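Local coordinates for filamentous hemagglutinin (Bordetella pertussis, PDB 1RWR), which acts as a secreted adhesin and, through this beta-helical domain, probably directs its own export by the two-partner secretion pathway, at residues G96-I109 with N118-S130; A207-G219 with T231-Q243. All blocks are in the same frame, centred on the assembly; numbering follows the deposited sequence.

Interaction 1. Residues G96-I109 with N118-S130; sequences GKGADLIIANPNGI and NASNLTLTTGRPS
P106 sets its ring across the R128 side chain at about a right angle, with CG over the centre of one guanidinium face and 3.7 Å from R128 CZ. Bends at chi2 and chi3 bring the arginine back to the proline although its CB points away; its charge is answered by E79, on the adjoining strand 75-80. Between this proline-arginine contact and the far end run two parallel strands, 99-104 and 119-125, one step of a beta-helix. L101 N donates to N121 O, and T123 N to L101 O over 2.9 Å; the bonds then alternate through I103 N and T125 N to N105 N.

Leucine and isoleucine side chains line one face of the pair. L101 CB meets L122 CD1 at 3.7 Å, while I103 and L124 run alongside each other in the same direction, with I103 CB 3.9 Å from L124 CD2. The other face is mixed. There D100 and N121 are neighbours: N121 ND2 reaches D100 OD1 at 2.8 Å on the syn side, but tilted out of the carboxylate plane, while N121 OD1 takes the backbone N of Y159 on the following strand. Further along, T125 holds OG1 opposite its backbone N (chi1 -172°), where it accepts G127 N in an ST turn and a second bond links it to V163. That rotation directs CG2 at the A104 methyl, a tight 3.5 Å from A104 CB. At the opposite end N118 ND2 bonds G96 O at 2.9 Å and also V94 O.

L101, I103, L122 and L124 point into the beta-helix, L122 and L124 against F160. One face is thus aliphatic along these strands, whereas the other passes from a partly exposed, hydrogen-bonded D100-N121 pair to buried I102, T123, A104 and T125.

Interaction 2. Residues A207-G219 with T231-Q243; sequences ARGAAAGAYAIDG and TLVSSDSGLGVRQ
R242 crosses the Y215 ring obliquely, its guanidinium plane 27° from the ring plane. Two parts of the arginine touch the tyrosine: CB rides over the ring face in a CH-pi contact, 3.9 Å from the centroid, and CZ approaches Y215 CE2 at 3.3 Å, placing that carbon over the guanidinium centre. At the edge of the guanidinium, D218 lies alongside R242 and is gripped side-on, NE bonding OD1 at 2.9 Å and NH2 bonding OD2 at 3.0 Å. Both bonds stay near the guanidinium plane, but the carboxylate is twisted 33° against it, so NE meets OD1 from above the carboxylate plane. Two bonds and the ring together should fix the rotation of the arginine head.

G240, opposite Y215, brings its backbone to the ring edge. Here a beta bulge shifts the register by one residue, and G240 O receives only weak bonds from A216 N and I217 N.

On the face opposite Y215, D218 and R242, I217 and V241 are apolar, while the Q243 amide bonds G223. I217 CD1 lies 4.2 Å from L232 CB. Ahead of the strand, L239 leans CD2 on A210 CB at 4.1 Å. A water joins G209 N to D236 OD2, which also pairs with R165.

Strand 215-219 is flanked by 166-169 and 240-243, which pairs in turn with 261-268, while I217 and V241 face inward against 183-188 and 252-257 respectively.

Both interactions join successive turns of one beta-helix, but at different places round and along it; their centres lie about 22 Å apart and their nearest atoms about 10 Å. Interaction 1 is near the centre of the chain and mostly buried. It pairs two adjacent strands of the long parallel sheet that also includes 229-234 of interaction 2. Interaction 2, about 17 Å from the chain centre and partly buried, pairs strands of another face, to which strand 109-111 also belongs. Regular backbone bonding and aliphatic stacking dominate the first; the second combines bulged pairing and type II turns, each with one glycine, with a partly exposed salt bridge lying against an aromatic ring.

Interaction 1. Residues G96-I109 with N118-S130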
# COMPACT_ATOMS: atom_id res chain seq x y z
N GLY A 96 -14.06 10.35 -11.58
CA GLY A 96 -13.70 10.38 -13.00
C GLY A 96 -13.14 9.04 -13.46
O GLY A 96 -13.67 7.97 -13.17
N LYS A 97 -12.06 9.10 -14.22
CA LYS A 97 -11.42 7.89 -14.72
C LYS A 97 -10.72 7.20 -13.55
O LYS A 97 -10.00 7.83 -12.78
CB LYS A 97 -10.40 8.21 -15.81
CG LYS A 97 -9.63 7.00 -16.41
CD LYS A 97 -8.44 7.47 -17.22
CE LYS A 97 -7.53 6.31 -17.76
NZ LYS A 97 -6.62 5.76 -16.71
N GLY A 98 -10.93 5.89 -13.44
CA GLY A 98 -10.20 5.11 -12.46
C GLY A 98 -8.69 5.19 -12.68
O GLY A 98 -8.20 5.21 -13.80
N ALA A 99 -7.95 5.19 -11.60
CA ALA A 99 -6.48 5.29 -11.67
C ALA A 99 -5.82 4.54 -10.53
O ALA A 99 -6.45 4.26 -9.51
CB ALA A 99 -6.07 6.74 -11.62
N ASP A 100 -4.56 4.17 -10.71
CA ASP A 100 -3.73 3.73 -9.60
C ASP A 100 -3.53 4.87 -8.59
O ASP A 100 -3.45 6.04 -8.97
CB ASP A 100 -2.32 3.31 -10.08
CG ASP A 100 -2.31 2.02 -10.90
OD1 ASP A 100 -3.29 1.24 -10.89
OD2 ASP A 100 -1.32 1.73 -11.59
N LEU A 101 -3.52 4.52 -7.32
CA LEU A 101 -3.21 5.45 -6.24
C LEU A 101 -1.91 5.01 -5.60
O LEU A 101 -1.73 3.84 -5.25
CB LEU A 101 -4.32 5.49 -5.16
CG LEU A 101 -5.67 6.04 -5.60
CD1 LEU A 101 -6.65 5.90 -4.43
CD2 LEU A 101 -5.57 7.50 -6.05
N ILE A 102 -1.01 5.97 -5.41
CA ILE A 102 0.24 5.77 -4.68
C ILE A 102 0.35 6.88 -3.68
O ILE A 102 0.32 8.07 -4.06
CB ILE A 102 1.47 5.82 -5.64
CG1 ILE A 102 1.37 4.86 -6.82
CG2 ILE A 102 2.72 5.53 -4.85
CD1 ILE A 102 0.60 5.37 -7.99
N ILE A 103 0.47 6.51 -2.41
CA ILE A 103 0.66 7.45 -1.31
C ILE A 103 2.06 7.19 -0.73
O ILE A 103 2.35 6.13 -0.23
CB ILE A 103 -0.42 7.31 -0.21
CG1 ILE A 103 -1.87 7.30 -0.76
CG2 ILE A 103 -0.23 8.44 0.85
CD1 ILE A 103 -2.22 8.46 -1.48
N ALA A 104 2.93 8.18 -0.83
CA ALA A 104 4.34 8.06 -0.43
C ALA A 104 4.70 9.07 0.63
O ALA A 104 4.62 10.29 0.42
CB ALA A 104 5.24 8.22 -1.65
N ASN A 105 5.15 8.59 1.78
CA ASN A 105 5.60 9.47 2.84
C ASN A 105 6.76 8.77 3.60
O ASN A 105 6.53 7.87 4.40
CB ASN A 105 4.44 9.82 3.77
CG ASN A 105 4.85 10.88 4.81
OD1 ASN A 105 6.06 11.09 5.04
ND2 ASN A 105 3.88 11.50 5.45
N PRO A 106 8.00 9.15 3.32
CA PRO A 106 9.14 8.55 4.01
C PRO A 106 9.12 8.66 5.53
O PRO A 106 9.79 7.87 6.18
CB PRO A 106 10.35 9.26 3.40
CG PRO A 106 9.87 9.58 2.03
CD PRO A 106 8.44 10.04 2.21
N ASN A 107 8.35 9.58 6.07
CA ASN A 107 8.25 9.74 7.52
C ASN A 107 7.40 8.70 8.20
O ASN A 107 7.47 8.54 9.42
CB ASN A 107 7.73 11.12 7.82
CG ASN A 107 8.58 12.20 7.19
OD1 ASN A 107 9.80 12.28 7.46
ND2 ASN A 107 7.99 12.97 6.31
N GLY A 108 6.58 7.99 7.42
CA GLY A 108 5.70 6.98 7.95
C GLY A 108 4.26 7.16 7.54
O GLY A 108 3.81 8.26 7.21
N ILE A 109 3.52 6.05 7.57
CA ILE A 109 2.08 6.08 7.35
C ILE A 109 1.39 5.17 8.35
O ILE A 109 1.81 4.03 8.54
CB ILE A 109 1.74 5.61 5.92
CG1 ILE A 109 2.49 6.40 4.86
CG2 ILE A 109 0.25 5.63 5.72
CD1 ILE A 109 2.26 5.84 3.46
N ASN A 118 -13.16 3.27 -7.04
CA ASN A 118 -12.71 3.66 -8.37
C ASN A 118 -11.21 3.87 -8.44
O ASN A 118 -10.75 4.59 -9.28
CB ASN A 118 -13.48 4.89 -8.90
CG ASN A 118 -13.38 5.04 -10.42
OD1 ASN A 118 -13.36 4.03 -11.17
ND2 ASN A 118 -13.31 6.29 -10.89
N ALA A 119 -10.46 3.22 -7.55
CA ALA A 119 -9.02 3.09 -7.68
C ALA A 119 -8.72 1.73 -8.30
O ALA A 119 -9.27 0.70 -7.89
CB ALA A 119 -8.36 3.19 -6.30
N SER A 120 -7.85 1.71 -9.30
CA SER A 120 -7.47 0.47 -9.93
C SER A 120 -6.69 -0.43 -9.00
O SER A 120 -6.84 -1.64 -9.02
CB SER A 120 -6.57 0.78 -11.14
OG SER A 120 -7.11 1.85 -11.85
N ASN A 121 -5.76 0.20 -8.29
CA ASN A 121 -4.79 -0.46 -7.40
C ASN A 121 -4.36 0.59 -6.38
O ASN A 121 -4.52 1.80 -6.61
CB ASN A 121 -3.54 -0.91 -8.16
CG ASN A 121 -3.85 -1.92 -9.25
OD1 ASN A 121 -4.22 -3.04 -8.94
ND2 ASN A 121 -3.72 -1.51 -10.53
N LEU A 122 -3.79 0.15 -5.26
CA LEU A 122 -3.34 1.05 -4.20
C LEU A 122 -1.99 0.63 -3.67
O LEU A 122 -1.83 -0.53 -3.29
CB LEU A 122 -4.32 1.07 -3.01
CG LEU A 122 -3.99 1.91 -1.79
CD1 LEU A 122 -3.82 3.41 -2.10
CD2 LEU A 122 -5.04 1.81 -0.78
N THR A 123 -1.04 1.56 -3.63
CA THR A 123 0.27 1.37 -3.01
C THR A 123 0.48 2.40 -1.90
O THR A 123 0.29 3.62 -2.13
CB THR A 123 1.32 1.59 -4.06
OG1 THR A 123 1.05 0.75 -5.21
CG2 THR A 123 2.73 1.29 -3.57
N LEU A 124 0.85 1.92 -0.71
CA LEU A 124 1.22 2.75 0.42
C LEU A 124 2.69 2.54 0.65
O LEU A 124 3.14 1.40 0.81
CB LEU A 124 0.44 2.35 1.66
CG LEU A 124 -1.07 2.42 1.51
CD1 LEU A 124 -1.71 2.07 2.88
CD2 LEU A 124 -1.50 3.80 1.00
N THR A 125 3.46 3.62 0.65
CA THR A 125 4.91 3.48 0.67
C THR A 125 5.58 4.55 1.52
O THR A 125 5.11 5.68 1.62
CB THR A 125 5.49 3.40 -0.80
OG1 THR A 125 6.87 3.07 -0.73
CG2 THR A 125 5.41 4.75 -1.48
N THR A 126 6.70 4.19 2.15
CA THR A 126 7.60 5.20 2.70
C THR A 126 8.78 5.45 1.78
O THR A 126 9.72 6.14 2.17
CB THR A 126 8.11 4.83 4.09
OG1 THR A 126 8.87 3.60 4.00
CG2 THR A 126 6.95 4.57 5.00
N GLY A 127 8.74 4.92 0.56
CA GLY A 127 9.75 5.25 -0.44
C GLY A 127 9.66 6.65 -1.00
O GLY A 127 8.56 7.23 -1.12
N ARG A 128 10.82 7.22 -1.33
CA ARG A 128 10.87 8.46 -2.07
C ARG A 128 10.69 8.16 -3.57
O ARG A 128 11.45 7.39 -4.13
CB ARG A 128 12.21 9.15 -1.82
CG ARG A 128 12.37 10.41 -2.55
CD ARG A 128 11.41 11.47 -2.09
NE ARG A 128 11.71 12.01 -0.74
CZ ARG A 128 10.81 12.56 0.05
NH1 ARG A 128 9.50 12.64 -0.32
NH2 ARG A 128 11.20 13.03 1.22
N PRO A 129 9.69 8.77 -4.20
CA PRO A 129 9.44 8.46 -5.62
C PRO A 129 10.42 9.12 -6.55
O PRO A 129 10.77 10.27 -6.32
CB PRO A 129 8.06 9.05 -5.90
CG PRO A 129 7.61 9.65 -4.63
CD PRO A 129 8.70 9.70 -3.66
N SER A 130 10.83 8.39 -7.57
CA SER A 130 11.48 8.96 -8.75
C SER A 130 10.56 8.70 -9.92
O SER A 130 10.30 7.53 -10.23
CB SER A 130 12.82 8.29 -8.96
OG SER A 130 13.75 8.84 -8.05
O HOH W 1 -13.64 3.89 -13.76

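Interaction 2. Residues A207-G219 with T231-Q243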
# COMPACT_ATOMS: atom_id res chain seq x y z
N ALA A 207 21.20 3.87 7.13
CA ALA A 207 21.11 3.16 8.37
C ALA A 207 20.36 1.86 8.17
O ALA A 207 19.72 1.64 7.15
CB ALA A 207 20.38 4.02 9.39
N ARG A 208 20.51 0.99 9.16
CA ARG A 208 19.72 -0.23 9.24
C ARG A 208 18.24 0.07 9.49
O ARG A 208 17.84 1.18 9.89
CB ARG A 208 20.29 -1.14 10.30
CG ARG A 208 19.95 -0.67 11.68
CD ARG A 208 20.66 -1.43 12.75
NE ARG A 208 19.98 -1.17 14.01
CZ ARG A 208 20.44 -1.54 15.19
NH1 ARG A 208 21.59 -2.17 15.30
NH2 ARG A 208 19.72 -1.25 16.26
N GLY A 209 17.41 -0.89 9.14
CA GLY A 209 15.99 -0.78 9.39
C GLY A 209 15.73 -1.04 10.86
O GLY A 209 14.90 -0.39 11.46
N ALA A 210 16.45 -2.01 11.40
CA ALA A 210 16.37 -2.41 12.80
C ALA A 210 17.56 -3.33 13.06
O ALA A 210 18.31 -3.65 12.13
CB ALA A 210 15.06 -3.13 13.08
N ALA A 211 17.69 -3.79 14.28
CA ALA A 211 18.74 -4.74 14.65
C ALA A 211 18.55 -6.12 14.05
O ALA A 211 17.44 -6.55 13.79
CB ALA A 211 18.81 -4.89 16.15
N ALA A 212 19.67 -6.84 13.90
CA ALA A 212 19.63 -8.24 13.55
C ALA A 212 18.64 -8.98 14.48
O ALA A 212 18.60 -8.74 15.68
CB ALA A 212 21.01 -8.82 13.65
N GLY A 213 17.80 -9.83 13.89
CA GLY A 213 16.78 -10.55 14.64
C GLY A 213 15.48 -9.82 14.92
O GLY A 213 14.51 -10.43 15.38
N ALA A 214 15.44 -8.50 14.71
CA ALA A 214 14.20 -7.74 14.85
C ALA A 214 13.37 -8.07 13.61
O ALA A 214 13.87 -8.71 12.67
CB ALA A 214 14.47 -6.24 15.00
N TYR A 215 12.09 -7.69 13.65
CA TYR A 215 11.15 -8.07 12.63
C TYR A 215 10.90 -6.91 11.68
O TYR A 215 10.40 -5.89 12.10
CB TYR A 215 9.84 -8.51 13.28
CG TYR A 215 10.08 -9.73 14.10
CD1 TYR A 215 10.43 -10.90 13.50
CD2 TYR A 215 10.01 -9.68 15.48
CE1 TYR A 215 10.69 -12.05 14.24
CE2 TYR A 215 10.26 -10.80 16.23
CZ TYR A 215 10.61 -11.98 15.61
OH TYR A 215 10.87 -13.09 16.36
N ALA A 216 11.26 -7.07 10.41
CA ALA A 216 10.96 -6.08 9.39
C ALA A 216 9.47 -6.03 9.03
O ALA A 216 8.94 -4.96 8.69
CB ALA A 216 11.76 -6.40 8.14
N ILE A 217 8.81 -7.17 9.12
CA ILE A 217 7.34 -7.28 9.02
C ILE A 217 6.95 -7.95 10.32
O ILE A 217 7.48 -9.03 10.65
CB ILE A 217 6.88 -8.12 7.82
CG1 ILE A 217 7.39 -7.49 6.52
CG2 ILE A 217 5.37 -8.30 7.84
CD1 ILE A 217 7.15 -8.28 5.26
N ASP A 218 6.05 -7.33 11.05
CA ASP A 218 5.56 -7.90 12.29
C ASP A 218 4.05 -7.78 12.34
O ASP A 218 3.53 -6.70 12.49
CB ASP A 218 6.21 -7.16 13.45
CG ASP A 218 6.06 -7.87 14.76
OD1 ASP A 218 5.47 -8.96 14.81
OD2 ASP A 218 6.49 -7.35 15.82
N GLY A 219 3.38 -8.91 12.14
CA GLY A 219 1.93 -9.00 12.22
C GLY A 219 1.50 -9.74 13.48
O GLY A 219 2.03 -10.79 13.78
N THR A 231 1.88 -12.00 -0.86
CA THR A 231 3.32 -12.03 -0.91
C THR A 231 3.88 -11.15 0.20
O THR A 231 3.50 -9.99 0.31
CB THR A 231 3.79 -11.50 -2.24
OG1 THR A 231 3.23 -12.31 -3.29
CG2 THR A 231 5.31 -11.61 -2.37
N LEU A 232 4.76 -11.73 1.01
CA LEU A 232 5.51 -11.01 2.04
C LEU A 232 6.99 -11.13 1.76
O LEU A 232 7.51 -12.24 1.63
CB LEU A 232 5.17 -11.52 3.45
CG LEU A 232 3.68 -11.71 3.83
CD1 LEU A 232 3.61 -12.38 5.21
CD2 LEU A 232 2.92 -10.44 3.83
N VAL A 233 7.66 -9.99 1.66
CA VAL A 233 9.04 -9.92 1.31
C VAL A 233 9.78 -9.00 2.29
O VAL A 233 9.32 -7.90 2.55
CB VAL A 233 9.24 -9.39 -0.13
CG1 VAL A 233 10.74 -9.15 -0.41
CG2 VAL A 233 8.63 -10.35 -1.16
N SER A 234 10.91 -9.48 2.80
CA SER A 234 11.80 -8.70 3.64
C SER A 234 13.19 -8.89 3.06
O SER A 234 13.67 -10.02 2.91
CB SER A 234 11.76 -9.25 5.07
OG SER A 234 12.68 -8.58 5.89
N SER A 235 13.83 -7.80 2.68
CA SER A 235 15.10 -7.90 1.98
C SER A 235 16.35 -7.57 2.83
O SER A 235 17.46 -7.95 2.43
CB SER A 235 15.01 -7.07 0.68
OG SER A 235 14.81 -5.76 1.06
N ASP A 236 16.19 -6.94 4.00
CA ASP A 236 17.37 -6.58 4.82
C ASP A 236 17.96 -7.82 5.51
O ASP A 236 17.24 -8.56 6.20
CB ASP A 236 17.06 -5.55 5.89
CG ASP A 236 16.70 -4.18 5.32
OD1 ASP A 236 16.91 -3.95 4.08
OD2 ASP A 236 16.24 -3.28 6.04
N SER A 237 19.26 -8.03 5.37
CA SER A 237 19.90 -9.22 5.93
C SER A 237 19.72 -9.27 7.46
O SER A 237 19.91 -8.28 8.18
CB SER A 237 21.38 -9.26 5.58
OG SER A 237 22.03 -10.38 6.18
N GLY A 238 19.28 -10.41 7.95
CA GLY A 238 19.19 -10.62 9.38
C GLY A 238 17.87 -10.23 10.00
O GLY A 238 17.66 -10.46 11.20
N LEU A 239 16.97 -9.62 9.23
CA LEU A 239 15.69 -9.15 9.81
C LEU A 239 14.60 -10.17 9.51
O LEU A 239 14.66 -10.83 8.49
CB LEU A 239 15.30 -7.78 9.26
CG LEU A 239 15.97 -6.60 9.97
CD1 LEU A 239 17.46 -6.62 9.71
CD2 LEU A 239 15.46 -5.26 9.61
N GLY A 240 13.61 -10.29 10.40
CA GLY A 240 12.63 -11.35 10.32
C GLY A 240 11.31 -10.94 9.75
O GLY A 240 10.96 -9.76 9.73
N VAL A 241 10.56 -11.91 9.26
CA VAL A 241 9.16 -11.77 8.99
C VAL A 241 8.39 -12.57 10.02
O VAL A 241 8.53 -13.78 10.07
CB VAL A 241 8.78 -12.32 7.61
CG1 VAL A 241 7.26 -12.25 7.40
CG2 VAL A 241 9.50 -11.57 6.53
N ARG A 242 7.64 -11.89 10.85
CA ARG A 242 6.76 -12.52 11.82
C ARG A 242 5.34 -12.13 11.45
O ARG A 242 4.99 -10.96 11.39
CB ARG A 242 7.04 -12.08 13.23
CG ARG A 242 6.11 -12.79 14.25
CD ARG A 242 6.56 -12.67 15.67
NE ARG A 242 6.66 -11.28 16.11
CZ ARG A 242 7.11 -10.92 17.30
NH1 ARG A 242 7.51 -11.85 18.16
NH2 ARG A 242 7.18 -9.64 17.63
N GLN A 243 4.52 -13.13 11.23
CA GLN A 243 3.13 -12.88 10.87
C GLN A 243 2.29 -13.93 11.54
O GLN A 243 2.14 -15.05 11.01
CB GLN A 243 2.96 -12.92 9.34
CG GLN A 243 1.49 -12.79 8.78
CD GLN A 243 0.55 -11.70 9.40
OE1 GLN A 243 0.42 -11.58 10.61
NE2 GLN A 243 -0.15 -10.96 8.54
O HOH W 2 17.83 -3.42 8.30